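Local coordinates for protein DNA polymerase III subunit beta (Helicobacter pylori 26695, PDB 4S3I) that confers DNA tethering and processivity on DNA polymerases and other proteins, acting as the sliding clamp of bacterial replication, at residues S258-K263 and Q338-C343; F45-D50 and P118-I123. One frame throughout, in Å; residues are numbered along the deposited sequence.

Contact 1. Residues S258-K263 and Q338-C343; sequences SFTLGK and QFVLRC
L261 and F339, paired on adjacent antiparallel strands with their side chains on the same face, set the shape of this contact. L261 lays its CB over one face of the F339 ring, 4.0 Å from the ring centroid, a CH-pi contact, while its CD1 reaches on to the CB of L341. CG of F339 stands between its backbone N and carbonyl carbon (chi1 71°). The ring's edge meets G262 O in plane, with CE1 3.5 Å from that oxygen. K263 CA lies at the same edge, where the strand gives way to helix 263-273. F259 is a looser neighbour: its CD2 lies 4.2 Å from CD2 of L341. On this inner face L282 and L284 of strand 279-284, together with F327 and L331 of helix 324-332, fill in around the apolar row.

The other face carries S258, T260, V340 and R342. CG1 of V340 sits over the centre of the R342 guanidinium, 3.7 Å above its plane, while NH1 donates to S258 OG at 2.9 Å, close to that plane but bent at hydrogen (145°). NE of R342 is hydrogen-bonded to OE1 of Q353 on strand 350-354, so the group is gripped from two strands and its flat side is set against the valine.

Between the faces, F259 pairs with L341 and L261 with F339, each by two backbone hydrogen bonds; L261 N to F339 O is 2.7 Å. The chemistry implies a sheet margin with two characters: an apolar side turned into the domain, and a mixed side where R342 spans S258 and Q353 over V340.

Contact 2. Residues F45-D50 and P118-I123; sequences FLKASD and PEFPVI
K47 and F120 make the main apolar contact here. The two side chains slide past each other in opposite directions, CD of the lysine lying 3.7 Å from CD1 of the ring and 4.0 Å from F120 CB. CG of K47 stands between its backbone N and carbonyl carbon (chi1 70°). From there the chain runs extended to CE, and it is CD and CE that lie against F120; chi4 (-77°) turns NZ off that line. The ring also meets F236 edge-to-face and rests on K56 of strand 53-60. A second van der Waals contact lies at P118, whose CG approaches S49 O at 3.6 Å.

Polar contact between the segments passes through water. No direct hydrogen bond joins them; one ordered water instead lies 2.8 Å from S49 OG and donates to D50 O at 2.8 Å and to E119 O at 3.1 Å. It thereby ties the strand end to the backbone of the 118-123 segment. Within the D50 side chain, OD1 accepts from the backbone N of D52 and of I53, an Asx turn leading into strand 53-60.

Segment 118-123 belongs to the connection between strands 105-110 and 127-131, and here it runs past the end of strand 43-49 in irregular, proline-containing chain. This is consistent with the connection between the first two domains of a beta sliding clamp, lying against the sheet that spans both, whose strand 233-238 supplies F236.

Contact 1 is partly buried and contact 2 lies at the surface; their centres are 47 Å apart, on opposite sides of the chain's centre. No element is common to them: 258-263 and 338-343 are neighbouring strands in the C-terminal domain, whereas 45-50 and 118-123 bring a strand of the N-terminal domain against the irregular chain between strands 105-110 and 127-131. The chemistry follows from place. Within a sheet, direct backbone hydrogen bonds set a strict register; on one face apolar side chains reach into the domain interior, on the other an arginine-serine bond lies near solvent. Where a strand meets irregular chain, contact is sparser, carried by lysine methylenes, proline and phenylalanine, with water supplying the polar bridge.

Contact 1. Residues S258-K263 and Q338-C343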
# COMPACT_ATOMS: atom_id res chain seq x y z
N SER A 258 -13.67 -17.55 -35.07
CA SER A 258 -12.86 -17.84 -33.89
C SER A 258 -11.36 -17.65 -34.18
O SER A 258 -10.79 -18.35 -35.02
CB SER A 258 -13.09 -19.27 -33.41
OG SER A 258 -14.42 -19.45 -32.95
N PHE A 259 -10.73 -16.72 -33.47
CA PHE A 259 -9.31 -16.44 -33.68
C PHE A 259 -8.45 -16.91 -32.50
O PHE A 259 -8.77 -16.63 -31.35
CB PHE A 259 -9.10 -14.94 -33.87
CG PHE A 259 -10.06 -14.31 -34.84
CD1 PHE A 259 -9.97 -14.58 -36.20
CD2 PHE A 259 -11.04 -13.42 -34.40
CE1 PHE A 259 -10.85 -13.98 -37.11
CE2 PHE A 259 -11.92 -12.81 -35.30
CZ PHE A 259 -11.82 -13.09 -36.66
N THR A 260 -7.36 -17.61 -32.79
CA THR A 260 -6.40 -18.00 -31.76
C THR A 260 -5.30 -16.93 -31.72
O THR A 260 -4.61 -16.71 -32.70
CB THR A 260 -5.82 -19.39 -32.05
OG1 THR A 260 -6.89 -20.35 -32.09
CG2 THR A 260 -4.82 -19.81 -30.97
N LEU A 261 -5.18 -16.24 -30.59
CA LEU A 261 -4.35 -15.03 -30.48
C LEU A 261 -3.40 -15.10 -29.29
O LEU A 261 -3.60 -15.92 -28.38
CB LEU A 261 -5.24 -13.81 -30.37
CG LEU A 261 -6.25 -13.64 -31.52
CD1 LEU A 261 -7.42 -12.75 -31.11
CD2 LEU A 261 -5.55 -13.09 -32.78
N GLY A 262 -2.39 -14.24 -29.26
CA GLY A 262 -1.39 -14.27 -28.20
C GLY A 262 -1.85 -13.51 -26.96
O GLY A 262 -2.15 -12.30 -27.04
N LYS A 263 -1.89 -14.19 -25.82
CA LYS A 263 -2.45 -13.59 -24.61
C LYS A 263 -1.62 -12.40 -24.12
O LYS A 263 -2.15 -11.30 -23.95
CB LYS A 263 -2.61 -14.63 -23.48
CG LYS A 263 -3.30 -14.06 -22.23
CD LYS A 263 -3.37 -15.09 -21.05
CE LYS A 263 -2.00 -15.43 -20.47
NZ LYS A 263 -2.08 -16.57 -19.46
N GLN A 338 -2.02 -18.76 -25.11
CA GLN A 338 -2.84 -18.24 -26.20
C GLN A 338 -4.29 -18.23 -25.78
O GLN A 338 -4.66 -18.94 -24.84
CB GLN A 338 -2.67 -19.11 -27.46
CG GLN A 338 -1.25 -19.16 -27.97
CD GLN A 338 -1.13 -19.95 -29.27
OE1 GLN A 338 -1.27 -21.18 -29.29
NE2 GLN A 338 -0.92 -19.23 -30.38
N PHE A 339 -5.10 -17.43 -26.46
CA PHE A 339 -6.51 -17.41 -26.17
C PHE A 339 -7.30 -17.46 -27.47
O PHE A 339 -6.77 -17.19 -28.56
CB PHE A 339 -6.92 -16.18 -25.33
CG PHE A 339 -6.87 -14.87 -26.08
CD1 PHE A 339 -5.67 -14.17 -26.23
CD2 PHE A 339 -8.04 -14.30 -26.59
CE1 PHE A 339 -5.62 -12.95 -26.91
CE2 PHE A 339 -8.00 -13.08 -27.27
CZ PHE A 339 -6.78 -12.40 -27.42
N VAL A 340 -8.57 -17.81 -27.34
CA VAL A 340 -9.46 -17.82 -28.48
C VAL A 340 -10.49 -16.74 -28.31
O VAL A 340 -11.15 -16.64 -27.26
CB VAL A 340 -10.12 -19.18 -28.67
CG1 VAL A 340 -11.14 -19.12 -29.81
CG2 VAL A 340 -9.06 -20.23 -28.94
N LEU A 341 -10.61 -15.91 -29.34
CA LEU A 341 -11.61 -14.87 -29.37
C LEU A 341 -12.69 -15.32 -30.35
O LEU A 341 -12.41 -15.47 -31.54
CB LEU A 341 -10.98 -13.56 -29.84
CG LEU A 341 -11.95 -12.43 -30.18
CD1 LEU A 341 -12.65 -11.99 -28.92
CD2 LEU A 341 -11.22 -11.24 -30.82
N ARG A 342 -13.91 -15.54 -29.86
CA ARG A 342 -15.01 -15.97 -30.72
C ARG A 342 -16.01 -14.85 -30.92
O ARG A 342 -16.52 -14.27 -29.96
CB ARG A 342 -15.73 -17.20 -30.14
CG ARG A 342 -14.83 -18.37 -29.80
CD ARG A 342 -15.65 -19.64 -29.55
NE ARG A 342 -14.84 -20.68 -28.92
CZ ARG A 342 -14.02 -21.50 -29.57
NH1 ARG A 342 -13.91 -21.42 -30.90
NH2 ARG A 342 -13.31 -22.41 -28.91
N CYS A 343 -16.32 -14.56 -32.18
CA CYS A 343 -17.15 -13.40 -32.52
C CYS A 343 -18.23 -13.74 -33.54
O CYS A 343 -18.09 -14.67 -34.34
CB CYS A 343 -16.30 -12.29 -33.14
SG CYS A 343 -14.95 -11.63 -32.14

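Contact 2. Residues F45-D50 and P118-I123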
# COMPACT_ATOMS: atom_id res chain seq x y z
N PHE A 45 -10.62 -23.05 20.91
CA PHE A 45 -11.44 -22.63 19.78
C PHE A 45 -11.65 -21.13 19.85
O PHE A 45 -11.96 -20.59 20.92
CB PHE A 45 -12.79 -23.34 19.81
CG PHE A 45 -12.72 -24.80 19.47
CD1 PHE A 45 -12.43 -25.75 20.45
CD2 PHE A 45 -12.93 -25.24 18.16
CE1 PHE A 45 -12.37 -27.11 20.13
CE2 PHE A 45 -12.86 -26.60 17.83
CZ PHE A 45 -12.58 -27.53 18.82
N LEU A 46 -11.50 -20.49 18.71
CA LEU A 46 -11.68 -19.05 18.61
C LEU A 46 -12.72 -18.85 17.51
O LEU A 46 -12.59 -19.41 16.42
CB LEU A 46 -10.36 -18.37 18.25
CG LEU A 46 -9.13 -18.68 19.12
CD1 LEU A 46 -8.38 -19.88 18.60
CD2 LEU A 46 -8.17 -17.48 19.20
N LYS A 47 -13.78 -18.10 17.80
CA LYS A 47 -14.77 -17.87 16.76
C LYS A 47 -15.31 -16.44 16.71
O LYS A 47 -15.47 -15.79 17.75
CB LYS A 47 -15.91 -18.89 16.82
CG LYS A 47 -16.85 -18.75 17.99
CD LYS A 47 -18.05 -19.67 17.78
CE LYS A 47 -18.98 -19.68 18.99
NZ LYS A 47 -18.46 -20.52 20.11
N ALA A 48 -15.55 -15.97 15.50
CA ALA A 48 -16.12 -14.65 15.25
C ALA A 48 -17.21 -14.81 14.19
O ALA A 48 -16.93 -15.27 13.08
CB ALA A 48 -15.05 -13.71 14.77
N SER A 49 -18.44 -14.45 14.54
CA SER A 49 -19.56 -14.65 13.63
C SER A 49 -20.70 -13.68 13.91
O SER A 49 -20.79 -13.09 14.99
CB SER A 49 -20.09 -16.08 13.75
OG SER A 49 -20.80 -16.28 14.96
N ASP A 50 -21.56 -13.51 12.91
CA ASP A 50 -22.84 -12.85 13.12
C ASP A 50 -23.90 -13.66 12.40
O ASP A 50 -23.65 -14.81 12.03
CB ASP A 50 -22.82 -11.38 12.65
CG ASP A 50 -22.35 -11.23 11.21
OD1 ASP A 50 -22.79 -12.00 10.33
OD2 ASP A 50 -21.53 -10.31 10.96
N PRO A 118 -23.43 -14.81 19.39
CA PRO A 118 -24.38 -15.49 18.49
C PRO A 118 -24.08 -16.98 18.38
O PRO A 118 -22.91 -17.37 18.40
CB PRO A 118 -24.12 -14.82 17.13
CG PRO A 118 -23.43 -13.51 17.46
CD PRO A 118 -22.62 -13.79 18.68
N GLU A 119 -25.12 -17.80 18.26
CA GLU A 119 -24.93 -19.23 18.09
C GLU A 119 -24.24 -19.49 16.74
O GLU A 119 -24.65 -18.95 15.72
CB GLU A 119 -26.28 -19.95 18.12
CG GLU A 119 -26.29 -21.20 18.98
CD GLU A 119 -27.41 -22.17 18.61
OE1 GLU A 119 -28.27 -21.82 17.77
OE2 GLU A 119 -27.42 -23.30 19.15
N PHE A 120 -23.19 -20.30 16.76
CA PHE A 120 -22.54 -20.72 15.52
C PHE A 120 -23.39 -21.85 14.93
O PHE A 120 -23.59 -22.88 15.57
CB PHE A 120 -21.14 -21.22 15.80
CG PHE A 120 -20.25 -21.24 14.59
CD1 PHE A 120 -19.36 -20.20 14.36
CD2 PHE A 120 -20.31 -22.28 13.68
CE1 PHE A 120 -18.54 -20.20 13.25
CE2 PHE A 120 -19.50 -22.30 12.57
CZ PHE A 120 -18.61 -21.26 12.34
N PRO A 121 -23.89 -21.66 13.71
CA PRO A 121 -24.89 -22.56 13.12
C PRO A 121 -24.34 -23.92 12.69
O PRO A 121 -23.18 -24.04 12.29
CB PRO A 121 -25.34 -21.79 11.87
CG PRO A 121 -24.11 -20.99 11.48
CD PRO A 121 -23.50 -20.58 12.79
N VAL A 122 -25.18 -24.95 12.79
CA VAL A 122 -24.90 -26.20 12.08
C VAL A 122 -26.06 -26.49 11.14
O VAL A 122 -27.21 -26.14 11.42
CB VAL A 122 -24.70 -27.42 13.01
CG1 VAL A 122 -23.66 -27.13 14.09
CG2 VAL A 122 -26.00 -27.82 13.60
N ILE A 123 -25.76 -27.11 10.01
CA ILE A 123 -26.78 -27.37 9.02
C ILE A 123 -27.03 -28.87 8.83
O ILE A 123 -26.17 -29.69 9.17
CB ILE A 123 -26.39 -26.77 7.66
CG1 ILE A 123 -25.09 -27.41 7.16
CG2 ILE A 123 -26.24 -25.25 7.78
CD1 ILE A 123 -24.64 -26.91 5.77
O HOH W 1 -23.48 -16.63 14.10